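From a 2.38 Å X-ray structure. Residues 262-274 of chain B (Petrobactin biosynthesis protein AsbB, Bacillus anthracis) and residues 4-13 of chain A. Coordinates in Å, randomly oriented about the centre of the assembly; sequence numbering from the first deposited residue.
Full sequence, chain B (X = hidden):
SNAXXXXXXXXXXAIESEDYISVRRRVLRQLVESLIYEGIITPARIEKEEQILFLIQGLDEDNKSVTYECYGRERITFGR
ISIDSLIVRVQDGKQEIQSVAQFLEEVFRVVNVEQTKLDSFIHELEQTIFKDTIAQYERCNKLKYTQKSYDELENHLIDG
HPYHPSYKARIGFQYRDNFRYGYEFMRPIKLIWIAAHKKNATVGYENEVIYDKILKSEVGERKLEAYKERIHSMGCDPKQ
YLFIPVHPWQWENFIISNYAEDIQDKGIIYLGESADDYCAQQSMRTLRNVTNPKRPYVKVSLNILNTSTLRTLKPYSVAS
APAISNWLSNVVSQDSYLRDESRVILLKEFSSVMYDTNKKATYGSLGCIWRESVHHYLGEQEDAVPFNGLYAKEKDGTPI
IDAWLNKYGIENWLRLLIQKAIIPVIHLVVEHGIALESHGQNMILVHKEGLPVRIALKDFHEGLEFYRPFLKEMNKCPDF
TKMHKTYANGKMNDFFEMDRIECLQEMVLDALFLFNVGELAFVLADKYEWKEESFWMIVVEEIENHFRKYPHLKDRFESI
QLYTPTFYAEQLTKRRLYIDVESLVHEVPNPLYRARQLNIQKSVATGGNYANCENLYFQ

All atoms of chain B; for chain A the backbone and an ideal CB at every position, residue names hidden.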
# COMPACT_ATOMS: atom_id res chain seq x y z
N ASP B 262 -1.39 14.28 -16.18
CA ASP B 262 -0.47 14.30 -17.31
C ASP B 262 -1.09 13.60 -18.52
O ASP B 262 -0.89 14.01 -19.64
CB ASP B 262 0.85 13.59 -16.95
CG ASP B 262 1.41 14.03 -15.60
OD1 ASP B 262 2.45 14.71 -15.58
OD2 ASP B 262 0.78 13.70 -14.56
N ILE B 263 -1.81 12.51 -18.30
CA ILE B 263 -2.48 11.87 -19.42
C ILE B 263 -3.54 12.80 -20.01
O ILE B 263 -3.66 12.93 -21.21
CB ILE B 263 -3.06 10.52 -19.00
CG1 ILE B 263 -1.91 9.53 -18.77
CG2 ILE B 263 -4.02 9.98 -20.06
CD1 ILE B 263 -2.29 8.28 -17.96
N GLN B 264 -4.29 13.47 -19.15
CA GLN B 264 -5.31 14.42 -19.57
C GLN B 264 -4.78 15.55 -20.47
O GLN B 264 -5.40 15.92 -21.47
CB GLN B 264 -6.01 15.01 -18.33
CG GLN B 264 -6.61 16.42 -18.52
CD GLN B 264 -7.80 16.37 -19.40
OE1 GLN B 264 -8.40 15.30 -19.55
NE2 GLN B 264 -8.17 17.51 -20.00
N ASP B 265 -3.65 16.13 -20.09
CA ASP B 265 -3.08 17.25 -20.80
C ASP B 265 -2.01 16.85 -21.83
O ASP B 265 -1.33 17.71 -22.39
CB ASP B 265 -2.62 18.37 -19.84
CG ASP B 265 -1.36 18.02 -19.07
OD1 ASP B 265 -1.05 18.75 -18.10
OD2 ASP B 265 -0.67 17.04 -19.43
N LYS B 266 -1.83 15.56 -22.05
CA LYS B 266 -0.89 15.06 -23.05
C LYS B 266 0.56 15.32 -22.72
O LYS B 266 1.41 15.29 -23.60
CB LYS B 266 -1.22 15.67 -24.42
CG LYS B 266 -2.71 15.73 -24.73
CD LYS B 266 -3.08 14.87 -25.92
CE LYS B 266 -3.59 13.48 -25.52
NZ LYS B 266 -5.04 13.50 -25.07
N GLY B 267 0.86 15.51 -21.44
CA GLY B 267 2.22 15.42 -20.94
C GLY B 267 2.76 14.01 -21.18
O GLY B 267 3.97 13.82 -21.35
N ILE B 268 1.85 13.04 -21.17
CA ILE B 268 2.16 11.63 -21.36
C ILE B 268 1.14 11.03 -22.34
O ILE B 268 -0.07 11.25 -22.23
CB ILE B 268 2.05 10.87 -20.05
CG1 ILE B 268 3.31 11.02 -19.23
CG2 ILE B 268 1.91 9.41 -20.30
CD1 ILE B 268 3.10 10.40 -17.87
N ILE B 269 1.62 10.27 -23.31
CA ILE B 269 0.70 9.70 -24.28
C ILE B 269 1.06 8.24 -24.48
O ILE B 269 2.23 7.90 -24.72
CB ILE B 269 0.79 10.40 -25.65
CG1 ILE B 269 0.54 11.90 -25.53
CG2 ILE B 269 -0.18 9.76 -26.63
CD1 ILE B 269 0.82 12.69 -26.81
N TYR B 270 0.05 7.38 -24.37
CA TYR B 270 0.24 5.96 -24.53
C TYR B 270 0.38 5.64 -26.02
O TYR B 270 -0.45 6.03 -26.82
CB TYR B 270 -0.95 5.21 -23.92
CG TYR B 270 -1.02 3.76 -24.33
CD1 TYR B 270 -0.25 2.80 -23.71
CD2 TYR B 270 -1.84 3.36 -25.38
CE1 TYR B 270 -0.30 1.45 -24.13
CE2 TYR B 270 -1.89 2.03 -25.79
CZ TYR B 270 -1.12 1.08 -25.16
OH TYR B 270 -1.18 -0.24 -25.60
N LEU B 271 1.43 4.92 -26.37
CA LEU B 271 1.66 4.50 -27.75
C LEU B 271 1.27 3.02 -27.98
O LEU B 271 0.42 2.71 -28.81
CB LEU B 271 3.08 4.81 -28.21
CG LEU B 271 3.36 6.29 -27.98
CD1 LEU B 271 4.88 6.62 -28.09
CD2 LEU B 271 2.53 7.10 -28.95
N GLY B 272 1.92 2.10 -27.27
CA GLY B 272 1.60 0.68 -27.40
C GLY B 272 2.66 -0.24 -26.81
O GLY B 272 3.43 0.17 -25.94
N GLU B 273 2.73 -1.46 -27.31
CA GLU B 273 3.58 -2.49 -26.72
C GLU B 273 4.83 -2.72 -27.55
O GLU B 273 4.79 -2.50 -28.76
CB GLU B 273 2.80 -3.79 -26.56
CG GLU B 273 1.45 -3.54 -25.90
CD GLU B 273 0.67 -4.80 -25.59
OE1 GLU B 273 -0.15 -5.22 -26.43
OE2 GLU B 273 0.87 -5.35 -24.49
N SER B 274 5.93 -3.11 -26.92
CA SER B 274 7.13 -3.40 -27.70
C SER B 274 6.89 -4.58 -28.64
O SER B 274 6.03 -5.42 -28.37
CB SER B 274 8.33 -3.66 -26.80
OG SER B 274 8.02 -4.60 -25.80
N UNK A 4 -2.95 -5.71 -23.03
CA UNK A 4 -3.68 -4.45 -22.99
C UNK A 4 -5.04 -4.58 -23.71
O UNK A 4 -5.11 -4.45 -24.94
CB UNK A 4 -2.84 -3.34 -23.63
N UNK A 5 -6.08 -4.86 -22.93
CA UNK A 5 -7.47 -5.04 -23.41
C UNK A 5 -8.43 -3.81 -23.40
O UNK A 5 -8.02 -2.65 -23.24
CB UNK A 5 -8.11 -6.13 -22.55
N UNK A 6 -9.72 -4.07 -23.59
CA UNK A 6 -10.75 -3.02 -23.62
C UNK A 6 -10.86 -2.18 -22.33
O UNK A 6 -11.19 -1.00 -22.39
CB UNK A 6 -12.11 -3.67 -23.90
N UNK A 7 -10.59 -2.80 -21.18
CA UNK A 7 -10.66 -2.07 -19.90
C UNK A 7 -9.52 -1.09 -19.79
O UNK A 7 -9.63 -0.05 -19.14
CB UNK A 7 -10.63 -3.04 -18.71
N UNK A 8 -8.43 -1.44 -20.45
CA UNK A 8 -7.30 -0.55 -20.56
C UNK A 8 -7.69 0.65 -21.40
O UNK A 8 -7.43 1.77 -21.00
CB UNK A 8 -6.09 -1.27 -21.16
N UNK A 9 -8.27 0.39 -22.57
CA UNK A 9 -8.78 1.43 -23.46
C UNK A 9 -9.80 2.34 -22.75
O UNK A 9 -9.73 3.56 -22.87
CB UNK A 9 -9.42 0.79 -24.69
N UNK A 10 -10.71 1.74 -21.97
CA UNK A 10 -11.74 2.49 -21.26
C UNK A 10 -11.12 3.49 -20.33
O UNK A 10 -11.53 4.65 -20.26
CB UNK A 10 -12.66 1.55 -20.48
N UNK A 11 -10.13 3.03 -19.59
CA UNK A 11 -9.50 3.86 -18.59
C UNK A 11 -8.86 5.06 -19.24
O UNK A 11 -9.06 6.18 -18.78
CB UNK A 11 -8.46 3.06 -17.79
N UNK A 12 -8.15 4.86 -20.35
CA UNK A 12 -7.51 5.98 -21.03
C UNK A 12 -8.52 6.95 -21.59
O UNK A 12 -8.33 8.16 -21.53
CB UNK A 12 -6.60 5.47 -22.15
N UNK A 13 -9.59 6.43 -22.18
CA UNK A 13 -10.63 7.31 -22.72
C UNK A 13 -11.29 8.13 -21.59
O UNK A 13 -11.47 9.35 -21.73
CB UNK A 13 -11.68 6.49 -23.47

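Position 4 precedes the helix, and its CA-to-CB bond points toward chain B. The ideal CB lies 4.0 Å from Tyr B270 OH and 4.3 Å from Glu B273 CD, so the site offers a hydroxyl and a carboxylate. A lysine or arginine could answer the charge, a polar residue the hydroxyl, and a flexible apolar chain could pack beside the hydroxyl end of the tyrosine. The deposited residue is Met A4, a selenomethionine. It takes the apolar course: its CG is 3.8 Å from Tyr B270 OH. Its backbone N comes to 4.1 Å from Glu B273 OE2, too far for a hydrogen bond.

Position 5 sees nothing of chain B near its ideal CB. The helix begins at the next residue, and the free amides of its first turn want an acceptor; aspartate, asparagine, serine or threonine would all serve. Asp A5 is deposited, with chi1 in the p well, and its OD1 caps the helix, accepting from the backbone N of position 8 at 3.2 Å and, weakly, from the backbone N of position 7 at 3.1 Å.

Positions 6 and 7 lie in the first turn and are out of reach of chain B, which would accept any helix-compatible side chain there. They hold selenomethionine Met A6 and Tyr A7, each touching a crystal neighbour.

Position 8 points toward chain B, yet its ideal CB has no chain B atom within 5.5 Å. The gap leads to the face of the Tyr B270 ring, so a side chain must be long enough to cross it; an aromatic, a leucine or a methionine would suit. His A8 extends with chi1 at 179° and sets its ring edge against the tyrosine face, CE1 lying 3.6 Å from Tyr B270 CZ. The ring planes meet at 70°, with centroids 4.8 Å apart, an edge-to-face pair. An imidazole adds what a plain hydrocarbon could not: NE2 is hydrogen-bonded elsewhere in the structure.

Position 9 points sideways and makes no contact, so many helix-compatible residues would do. Thr A9 turns its OG1 back to Asp A5 O in a weak 3.3 Å hydrogen bond. Positions 10 and 11 are out of reach of chain B, which leaves the choice equally free; they hold Lys A10, whose NZ is hydrogen-bonded elsewhere in the structure, and Ile A11.

Position 12, one helical turn after 8, points sideways, but chain B offers apolar surface beyond it: the side chain of Ile B263 and the CB of Tyr B270. A branched or flexible apolar chain that can bend toward them, such as leucine or methionine, fits best; a short one would leave the gap open. Leu A12, at chi1 -71° and chi2 -173°, brings CD1 to 3.7 Å from Tyr B270 CB and CD2 to 4.4 Å from Ile B263 CG2, so its two methyls reach different neighbours.

Position 13 is out of reach, so any helix former would suit; Lys A13 leaves chain B alone. The rule is economical: 4, 8 and 12, spaced four apart, carry the whole contact, without one hydrogen bond across it.

Chain A (4-13) MDMYHTKILK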
# COMPACT_ATOMS: atom_id res chain seq x y z
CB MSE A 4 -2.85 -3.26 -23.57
CG MSE A 4 -1.73 -2.62 -22.66
SE MSE A 4 -1.88 -2.75 -20.67
CE MSE A 4 -0.50 -4.07 -20.30
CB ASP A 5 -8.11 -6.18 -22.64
CG ASP A 5 -8.33 -5.82 -21.18
OD1 ASP A 5 -8.12 -4.64 -20.82
OD2 ASP A 5 -8.71 -6.72 -20.41
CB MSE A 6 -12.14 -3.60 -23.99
CG MSE A 6 -12.67 -4.67 -23.00
SE MSE A 6 -14.63 -4.95 -22.95
CE MSE A 6 -15.16 -3.12 -22.56
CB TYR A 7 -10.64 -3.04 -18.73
CG TYR A 7 -11.90 -3.84 -18.68
CD1 TYR A 7 -13.06 -3.29 -18.16
CD2 TYR A 7 -11.95 -5.12 -19.20
CE1 TYR A 7 -14.24 -4.01 -18.14
CE2 TYR A 7 -13.12 -5.86 -19.17
CZ TYR A 7 -14.26 -5.30 -18.64
OH TYR A 7 -15.44 -6.02 -18.61
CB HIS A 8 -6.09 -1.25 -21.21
CG HIS A 8 -4.91 -0.34 -21.36
ND1 HIS A 8 -4.43 0.07 -22.58
CD2 HIS A 8 -4.18 0.32 -20.43
CE1 HIS A 8 -3.43 0.91 -22.40
NE2 HIS A 8 -3.26 1.08 -21.10
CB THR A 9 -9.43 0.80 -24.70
OG1 THR A 9 -8.51 -0.10 -25.33
CG2 THR A 9 -9.85 1.84 -25.70
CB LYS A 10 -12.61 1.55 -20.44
CG LYS A 10 -13.86 1.05 -21.13
CD LYS A 10 -14.62 0.10 -20.21
CE LYS A 10 -15.94 -0.39 -20.80
NZ LYS A 10 -16.68 -1.19 -19.78
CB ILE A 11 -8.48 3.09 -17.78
CG1 ILE A 11 -9.20 2.41 -16.63
CG2 ILE A 11 -7.51 4.05 -17.16
CD1 ILE A 11 -9.67 3.40 -15.60
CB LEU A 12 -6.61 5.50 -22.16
CG LEU A 12 -5.32 4.81 -21.74
CD1 LEU A 12 -4.48 4.56 -22.97
CD2 LEU A 12 -4.59 5.70 -20.73
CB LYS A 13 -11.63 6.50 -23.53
CG LYS A 13 -11.21 6.33 -24.97
CD LYS A 13 -11.99 5.24 -25.67
CE LYS A 13 -11.92 5.41 -27.19
NZ LYS A 13 -12.67 4.34 -27.92
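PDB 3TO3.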